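Local coordinates for protein 3-deoxy-d-manno-octulosonic-acid transferase (Acinetobacter baumannii, PDB 4BFC) that probably transfers Kdo from CMP-Kdo to the lipid A precursor in lipopolysaccharide assembly, this fragment being the C-terminal domain that binds CMP-Kdo, at residues A[130-135]-A[148-153]; A[154-159]-A[204-209]. All blocks are in the same frame, centred on the assembly; numbering follows the deposited sequence.

Overall arrangement
Both contacts sit in the C-terminal half of a Rossmann-like domain and share one piece of its parallel sheet, the neighbouring strands 131-134 and 157-159. Interaction 1 is the deeper: its three touching residues are all buried, and it presses the short helix 148-152 onto strand 131-134 through sulfur, methyl and proline-ring contacts. Interaction 2 lies farther from the centre of the chain and is only partly buried; there the turn that leads into strand 157-159 meets helix 199-214, and a polar asparagine joins the apolar groups. Their centres are about 8 Å apart, and backbone pairing between the two strands joins them directly.

Interaction 1 of 2, residues A[130-135]-A[148-153]; sequences QVCFVG and LEPMVL
Cys-132 on strand 131-134 and Pro-150 on helix 148-152 are where the two backbones come closest, their CA atoms 7.7 Å apart, which leaves room for a single layer of side chains between strand and helix. Pro-150 fills that layer from the helix side. Its ring presents two carbons to the strand: CB of Pro-150 lies 3.6 Å from SG of Cys-132, and CG of Pro-150 is 3.9 Å from CG2 of Val-134. The sulfur of Cys-132 also reaches Pro-150 CG, at 4.0 Å, so it lies near both ends of the CB-CG bond and not over one atom. Cys-132 turns SG between its own backbone N and carbonyl carbon (chi1 81°), while its CB points to the helix. Two residues on, Val-134 has the same facing and offers CG2, the methyl set anti to its carbonyl carbon; valine and proline meet at a slant. The alternation of the strand puts Phe-133 on the other face of the sheet, against Trp-192 of helix 185-197. With thiol, methyl and ring carbons as its parts, the contact is one of shape and dispersion, with a small area buried. Thr-157 of the adjoining strand, which touches Cys-132, Val-134 and Pro-150, and Tyr-126 of helix 122-128, which touches Val-134 and Pro-150, pack around it. Helix 148-152 is the helical part of the crossover in the beta-alpha-beta unit of strands 131-134 and 157-159.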
ATOM      1  N   GLN A 130     -23.914  11.767  -8.275  1.00 21.75           N
ATOM      2  CA  GLN A 130     -24.276  13.196  -8.304  0.70 19.53           C
ATOM      3  C   GLN A 130     -23.203  14.054  -7.643  1.00 20.10           C
ATOM      4  O   GLN A 130     -22.919  15.172  -8.111  1.00 21.48           O
ATOM      5  CB  GLN A 130     -25.650  13.491  -7.689  0.70 20.33           C
ATOM      6  CG  GLN A 130     -26.797  13.359  -8.659  0.70 21.35           C
ATOM      7  CD  GLN A 130     -26.940  11.965  -9.167  0.70 18.54           C
ATOM      8  OE1 GLN A 130     -27.535  11.094  -8.484  0.70 21.11           O
ATOM      9  NE2 GLN A 130     -26.412  11.713 -10.349  0.70 22.52           N
ATOM     10  N   VAL A 131     -22.643  13.533  -6.539  1.00 16.40           N
ATOM     11  CA  VAL A 131     -21.536  14.194  -5.866  1.00 18.43           C
ATOM     12  C   VAL A 131     -20.659  13.079  -5.299  1.00 18.14           C
ATOM     13  O   VAL A 131     -21.126  11.938  -5.078  1.00 18.09           O
ATOM     14  CB  VAL A 131     -21.967  15.119  -4.657  1.00 21.10           C
ATOM     15  CG1 VAL A 131     -22.776  16.353  -5.110  1.00 26.00           C
ATOM     16  CG2 VAL A 131     -22.730  14.345  -3.577  1.00 23.57           C
ATOM     17  N   CYS A 132     -19.433  13.450  -4.984  1.00 18.36           N
ATOM     18  CA  CYS A 132     -18.553  12.491  -4.363  1.00 17.25           C
ATOM     19  C   CYS A 132     -17.611  13.109  -3.336  1.00 20.92           C
ATOM     20  O   CYS A 132     -17.484  14.330  -3.213  1.00 19.85           O
ATOM     21  CB  CYS A 132     -17.762  11.710  -5.451  1.00 18.30           C
ATOM     22  SG  CYS A 132     -16.337  12.603  -6.102  1.00 20.73           S
ATOM     23  N   PHE A 133     -17.034  12.233  -2.535  1.00 17.50           N
ATOM     24  CA  PHE A 133     -15.933  12.526  -1.644  1.00 17.36           C
ATOM     25  C   PHE A 133     -14.786  11.520  -1.919  1.00 15.18           C
ATOM     26  O   PHE A 133     -15.010  10.333  -1.945  1.00 16.84           O
ATOM     27  CB  PHE A 133     -16.412  12.315  -0.214  1.00 18.57           C
ATOM     28  CG  PHE A 133     -15.319  12.263   0.837  1.00 17.73           C
ATOM     29  CD1 PHE A 133     -14.644  13.396   1.330  1.00 17.12           C
ATOM     30  CD2 PHE A 133     -14.830  10.998   1.249  1.00 18.70           C
ATOM     31  CE1 PHE A 133     -13.625  13.263   2.290  1.00 17.54           C
ATOM     32  CE2 PHE A 133     -13.800  10.853   2.199  1.00 20.27           C
ATOM     33  CZ  PHE A 133     -13.200  12.021   2.764  1.00 19.86           C
ATOM     34  N   VAL A 134     -13.584  12.054  -2.098  1.00 15.12           N
ATOM     35  CA  VAL A 134     -12.372  11.234  -2.343  1.00 16.44           C
ATOM     36  C   VAL A 134     -11.600  11.109  -1.046  1.00 17.69           C
ATOM     37  O   VAL A 134     -11.096  12.098  -0.481  1.00 16.70           O
ATOM     38  CB  VAL A 134     -11.489  11.794  -3.489  1.00 18.42           C
ATOM     39  CG1 VAL A 134     -10.229  10.872  -3.636  1.00 17.41           C
ATOM     40  CG2 VAL A 134     -12.310  11.811  -4.797  1.00 18.79           C
ATOM     41  N   GLY A 135     -11.518   9.859  -0.598  1.00 15.87           N
ATOM     42  CA  GLY A 135     -11.007   9.513   0.740  1.00 16.30           C
ATOM     43  C   GLY A 135      -9.482   9.431   0.889  1.00 15.15           C
ATOM     44  O   GLY A 135      -8.661   9.905   0.061  1.00 19.05           O
ATOM     45  N   LEU A 148      -8.573  13.511 -10.039  1.00 23.33           N
ATOM     46  CA  LEU A 148      -8.773  13.799 -11.472  1.00 22.39           C
ATOM     47  C   LEU A 148      -9.860  12.953 -12.095  1.00 22.88           C
ATOM     48  O   LEU A 148     -10.590  13.396 -13.005  1.00 25.49           O
ATOM     49  CB  LEU A 148      -7.412  13.576 -12.200  1.00 22.95           C
ATOM     50  CG  LEU A 148      -6.320  14.609 -11.876  1.00 26.77           C
ATOM     51  CD1 LEU A 148      -5.004  14.238 -12.586  1.00 28.14           C
ATOM     52  CD2 LEU A 148      -6.801  15.978 -12.279  1.00 28.02           C
ATOM     53  N   GLU A 149     -10.010  11.715 -11.583  1.00 26.70           N
ATOM     54  CA  GLU A 149     -10.982  10.799 -12.148  1.00 30.32           C
ATOM     55  C   GLU A 149     -12.441  11.325 -12.019  1.00 26.37           C
ATOM     56  O   GLU A 149     -13.115  11.531 -13.037  1.00 25.87           O
ATOM     57  CB  GLU A 149     -10.776   9.403 -11.548  1.00 30.38           C
ATOM     58  CG  GLU A 149      -9.352   8.872 -11.744  1.00 35.85           C
ATOM     59  CD  GLU A 149      -9.085   7.506 -11.124  1.00 39.62           C
ATOM     60  OE1 GLU A 149      -9.446   7.255  -9.950  1.00 35.30           O
ATOM     61  OE2 GLU A 149      -8.498   6.653 -11.831  1.00 45.47           O
ATOM     62  N   PRO A 150     -12.898  11.680 -10.782  1.00 24.67           N
ATOM     63  CA  PRO A 150     -14.244  12.301 -10.745  1.00 24.76           C
ATOM     64  C   PRO A 150     -14.383  13.623 -11.475  1.00 25.58           C
ATOM     65  O   PRO A 150     -15.441  13.884 -12.030  1.00 28.33           O
ATOM     66  CB  PRO A 150     -14.566  12.413  -9.219  1.00 22.87           C
ATOM     67  CG  PRO A 150     -13.227  12.405  -8.563  1.00 25.97           C
ATOM     68  CD  PRO A 150     -12.354  11.515  -9.426  1.00 23.65           C
ATOM     69  N   MET A 151     -13.317  14.422 -11.553  1.00 23.14           N
ATOM     70  CA  MET A 151     -13.328  15.729 -12.210  0.70 23.62           C
ATOM     71  C   MET A 151     -13.621  15.550 -13.697  1.00 23.83           C
ATOM     72  O   MET A 151     -14.386  16.277 -14.315  1.00 25.95           O
ATOM     73  CB  MET A 151     -11.941  16.381 -12.065  0.70 25.34           C
ATOM     74  CG  MET A 151     -11.553  16.918 -10.686  0.70 29.13           C
ATOM     75  SD  MET A 151     -12.442  18.417 -10.182  0.70 30.00           S
ATOM     76  CE  MET A 151     -11.901  18.624  -8.514  0.70 27.00           C
ATOM     77  N   VAL A 152     -12.960  14.555 -14.263  1.00 27.77           N
ATOM     78  CA  VAL A 152     -13.061  14.284 -15.701  1.00 28.33           C
ATOM     79  C   VAL A 152     -14.476  13.796 -16.014  1.00 30.82           C
ATOM     80  O   VAL A 152     -15.011  14.086 -17.068  1.00 28.60           O
ATOM     81  CB  VAL A 152     -11.976  13.207 -16.049  1.00 28.84           C
ATOM     82  CG1 VAL A 152     -12.256  12.423 -17.330  1.00 35.20           C
ATOM     83  CG2 VAL A 152     -10.584  13.837 -16.083  1.00 31.20           C
ATOM     84  N   LEU A 153     -15.103  13.114 -15.056  1.00 26.06           N
ATOM     85  CA  LEU A 153     -16.484  12.627 -15.243  1.00 26.92           C
ATOM     86  C   LEU A 153     -17.560  13.591 -14.788  1.00 28.34           C
ATOM     87  O   LEU A 153     -18.764  13.239 -14.701  1.00 28.74           O
ATOM     88  CB  LEU A 153     -16.674  11.240 -14.617  1.00 29.23           C
ATOM     89  CG  LEU A 153     -15.867  10.056 -15.145  1.00 31.36           C
ATOM     90  CD1 LEU A 153     -15.888   8.931 -14.106  1.00 31.24           C
ATOM     91  CD2 LEU A 153     -16.398   9.541 -16.487  1.00 36.67           C
TER

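Interaction 2 of 2, residues A[154-159]-A[204-209]; sequences NVPTVV and QLVAQA
Apolar contacts of Pro-156 make up one half of this meeting between the turn at 154-156 and one side of helix 199-214; Asn-154 supplies the other, comparable half. Val-206 buries the largest area here, using both methyls, while Leu-205 adds one branch. Pro-156 takes up both residues: its CB lies 3.8 Å from CD2 of Leu-205, and its CD is 4.1 Å from CG2 of Val-206, which it meets aslant. In Leu-205, CG anti to the backbone N (chi1 -167°) carries the branch point toward the turn, and chi2 of 63° sets where CD2 meets Pro-156; the same side chain also touches Leu-180 of strand 180-181.

Mixed polar and apolar contacts come from Asn-154, at the solvent-facing end. Its side chain runs across that of Val-206 at about a right angle, with OD1 of Asn-154 3.5 Å from CG1 of Val-206 and CB of Asn-154 3.7 Å from the same methyl. The other methyl, CG2 of Val-206, comes to 3.4 Å from the backbone O of Asn-154. The valine therefore straddles the asparagine, one methyl against the side chain and one against the carbonyl.

The one side-chain hydrogen bond within these two segments belongs to the turn: OG1 of Thr-157 donates to O of Val-155 at 2.9 Å, approaching from above the carbonyl plane, and ties the first residue of the strand back across Pro-156.

Asn-154, with its positive phi of 67°, is the C-prime residue of a Schellman motif that ends helix 148-152, Val-155 N bonding to Pro-150 O and Asn-154 N to Met-151 O. What the C-terminal helix packs on is thus the helix-to-strand turn of a beta-alpha-beta crossover, consistent with the Rossmann-like C-terminal domain of GT-B glycosyltransferases.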
ATOM      1  N   ASN A 154     -17.158  14.842 -14.546  1.00 26.61           N
ATOM      2  CA  ASN A 154     -18.071  15.914 -14.249  1.00 28.21           C
ATOM      3  C   ASN A 154     -18.819  15.795 -12.913  1.00 24.06           C
ATOM      4  O   ASN A 154     -19.897  16.358 -12.732  1.00 27.35           O
ATOM      5  CB  ASN A 154     -19.032  16.146 -15.452  1.00 31.65           C
ATOM      6  CG  ASN A 154     -18.263  16.462 -16.733  1.00 41.68           C
ATOM      7  OD1 ASN A 154     -17.563  17.461 -16.791  1.00 43.26           O
ATOM      8  ND2 ASN A 154     -18.345  15.578 -17.736  1.00 46.11           N
ATOM      9  N   VAL A 155     -18.186  15.119 -11.948  1.00 22.60           N
ATOM     10  CA  VAL A 155     -18.753  14.933 -10.630  1.00 23.17           C
ATOM     11  C   VAL A 155     -18.224  15.995  -9.677  1.00 22.56           C
ATOM     12  O   VAL A 155     -17.020  16.078  -9.488  1.00 22.76           O
ATOM     13  CB  VAL A 155     -18.398  13.573 -10.008  1.00 23.48           C
ATOM     14  CG1 VAL A 155     -19.108  13.425  -8.670  1.00 22.29           C
ATOM     15  CG2 VAL A 155     -18.784  12.453 -10.950  1.00 24.60           C
ATOM     16  N   PRO A 156     -19.115  16.792  -9.059  1.00 20.63           N
ATOM     17  CA  PRO A 156     -18.649  17.666  -7.969  1.00 22.13           C
ATOM     18  C   PRO A 156     -17.915  16.894  -6.859  1.00 21.21           C
ATOM     19  O   PRO A 156     -18.396  15.852  -6.404  1.00 21.00           O
ATOM     20  CB  PRO A 156     -19.917  18.311  -7.447  1.00 24.04           C
ATOM     21  CG  PRO A 156     -20.931  18.120  -8.518  1.00 23.30           C
ATOM     22  CD  PRO A 156     -20.572  16.894  -9.270  1.00 23.37           C
ATOM     23  N   THR A 157     -16.715  17.363  -6.478  1.00 20.49           N
ATOM     24  CA  THR A 157     -15.773  16.554  -5.649  1.00 22.32           C
ATOM     25  C   THR A 157     -15.384  17.244  -4.340  1.00 22.02           C
ATOM     26  O   THR A 157     -15.020  18.435  -4.323  1.00 24.35           O
ATOM     27  CB  THR A 157     -14.509  16.186  -6.456  1.00 22.39           C
ATOM     28  OG1 THR A 157     -14.926  15.443  -7.613  1.00 22.40           O
ATOM     29  CG2 THR A 157     -13.470  15.297  -5.615  1.00 20.43           C
ATOM     30  N   VAL A 158     -15.517  16.525  -3.244  1.00 19.75           N
ATOM     31  CA  VAL A 158     -15.072  16.986  -1.930  1.00 21.88           C
ATOM     32  C   VAL A 158     -13.876  16.175  -1.470  1.00 22.82           C
ATOM     33  O   VAL A 158     -13.853  14.959  -1.685  1.00 21.03           O
ATOM     34  CB  VAL A 158     -16.220  16.849  -0.894  1.00 19.27           C
ATOM     35  CG1 VAL A 158     -15.832  17.373   0.486  1.00 20.64           C
ATOM     36  CG2 VAL A 158     -17.559  17.448  -1.411  1.00 23.15           C
ATOM     37  N   VAL A 159     -12.870  16.825  -0.894  1.00 20.39           N
ATOM     38  CA  VAL A 159     -11.797  16.147  -0.172  1.00 23.29           C
ATOM     39  C   VAL A 159     -11.656  16.693   1.230  1.00 21.40           C
ATOM     40  O   VAL A 159     -12.086  17.826   1.499  1.00 22.34           O
ATOM     41  CB  VAL A 159     -10.420  16.175  -0.938  1.00 27.24           C
ATOM     42  CG1 VAL A 159     -10.554  15.466  -2.281  1.00 31.68           C
ATOM     43  CG2 VAL A 159      -9.905  17.603  -1.091  1.00 26.52           C
ATOM     44  N   GLN A 204     -21.610  25.595 -12.012  1.00 34.75           N
ATOM     45  CA  GLN A 204     -20.408  26.461 -11.992  1.00 38.74           C
ATOM     46  C   GLN A 204     -19.141  25.734 -11.480  1.00 38.73           C
ATOM     47  O   GLN A 204     -18.045  25.937 -12.022  1.00 36.55           O
ATOM     48  CB  GLN A 204     -20.681  27.768 -11.217  1.00 45.84           C
ATOM     49  CG  GLN A 204     -19.460  28.444 -10.575  1.00 51.95           C
ATOM     50  CD  GLN A 204     -18.636  29.317 -11.529  1.00 59.76           C
ATOM     51  OE1 GLN A 204     -18.845  29.314 -12.757  1.00 61.75           O
ATOM     52  NE2 GLN A 204     -17.675  30.072 -10.961  1.00 57.49           N
ATOM     53  N   LEU A 205     -19.288  24.859 -10.479  1.00 31.70           N
ATOM     54  CA  LEU A 205     -18.121  24.080  -9.989  1.00 32.32           C
ATOM     55  C   LEU A 205     -17.544  23.160 -11.095  1.00 28.54           C
ATOM     56  O   LEU A 205     -16.306  23.101 -11.313  1.00 30.61           O
ATOM     57  CB  LEU A 205     -18.511  23.241  -8.761  1.00 29.39           C
ATOM     58  CG  LEU A 205     -17.507  22.562  -7.854  1.00 36.45           C
ATOM     59  CD1 LEU A 205     -16.594  23.533  -7.140  1.00 35.47           C
ATOM     60  CD2 LEU A 205     -18.370  21.786  -6.876  1.00 33.90           C
ATOM     61  N   VAL A 206     -18.444  22.436 -11.776  1.00 30.40           N
ATOM     62  CA  VAL A 206     -18.063  21.508 -12.852  1.00 31.24           C
ATOM     63  C   VAL A 206     -17.408  22.301 -13.995  1.00 31.93           C
ATOM     64  O   VAL A 206     -16.421  21.859 -14.584  1.00 30.56           O
ATOM     65  CB  VAL A 206     -19.263  20.630 -13.296  1.00 31.55           C
ATOM     66  CG1 VAL A 206     -18.972  19.762 -14.519  1.00 35.11           C
ATOM     67  CG2 VAL A 206     -19.703  19.712 -12.150  1.00 32.65           C
ATOM     68  N   ALA A 207     -17.943  23.493 -14.276  1.00 34.43           N
ATOM     69  CA  ALA A 207     -17.328  24.423 -15.241  1.00 33.89           C
ATOM     70  C   ALA A 207     -15.882  24.836 -14.889  1.00 35.07           C
ATOM     71  O   ALA A 207     -15.000  24.772 -15.744  1.00 35.35           O
ATOM     72  CB  ALA A 207     -18.236  25.646 -15.469  1.00 34.79           C
ATOM     73  N   GLN A 208     -15.635  25.226 -13.638  1.00 32.07           N
ATOM     74  CA  GLN A 208     -14.324  25.633 -13.207  1.00 32.30           C
ATOM     75  C   GLN A 208     -13.360  24.456 -13.252  1.00 31.16           C
ATOM     76  O   GLN A 208     -12.171  24.637 -13.563  1.00 31.49           O
ATOM     77  CB  GLN A 208     -14.348  26.175 -11.782  1.00 33.95           C
ATOM     78  CG  GLN A 208     -14.988  27.535 -11.594  1.00 36.40           C
ATOM     79  CD  GLN A 208     -14.361  28.563 -12.505  1.00 40.16           C
ATOM     80  OE1 GLN A 208     -15.005  29.038 -13.426  1.00 42.20           O
ATOM     81  NE2 GLN A 208     -13.073  28.869 -12.290  1.00 38.81           N
ATOM     82  N   ALA A 209     -13.848  23.254 -12.891  1.00 25.05           N
ATOM     83  CA  ALA A 209     -13.030  22.034 -12.985  1.00 27.77           C
ATOM     84  C   ALA A 209     -12.568  21.765 -14.408  1.00 31.13           C
ATOM     85  O   ALA A 209     -11.363  21.537 -14.657  1.00 30.22           O
ATOM     86  CB  ALA A 209     -13.830  20.821 -12.469  1.00 26.63           C
TER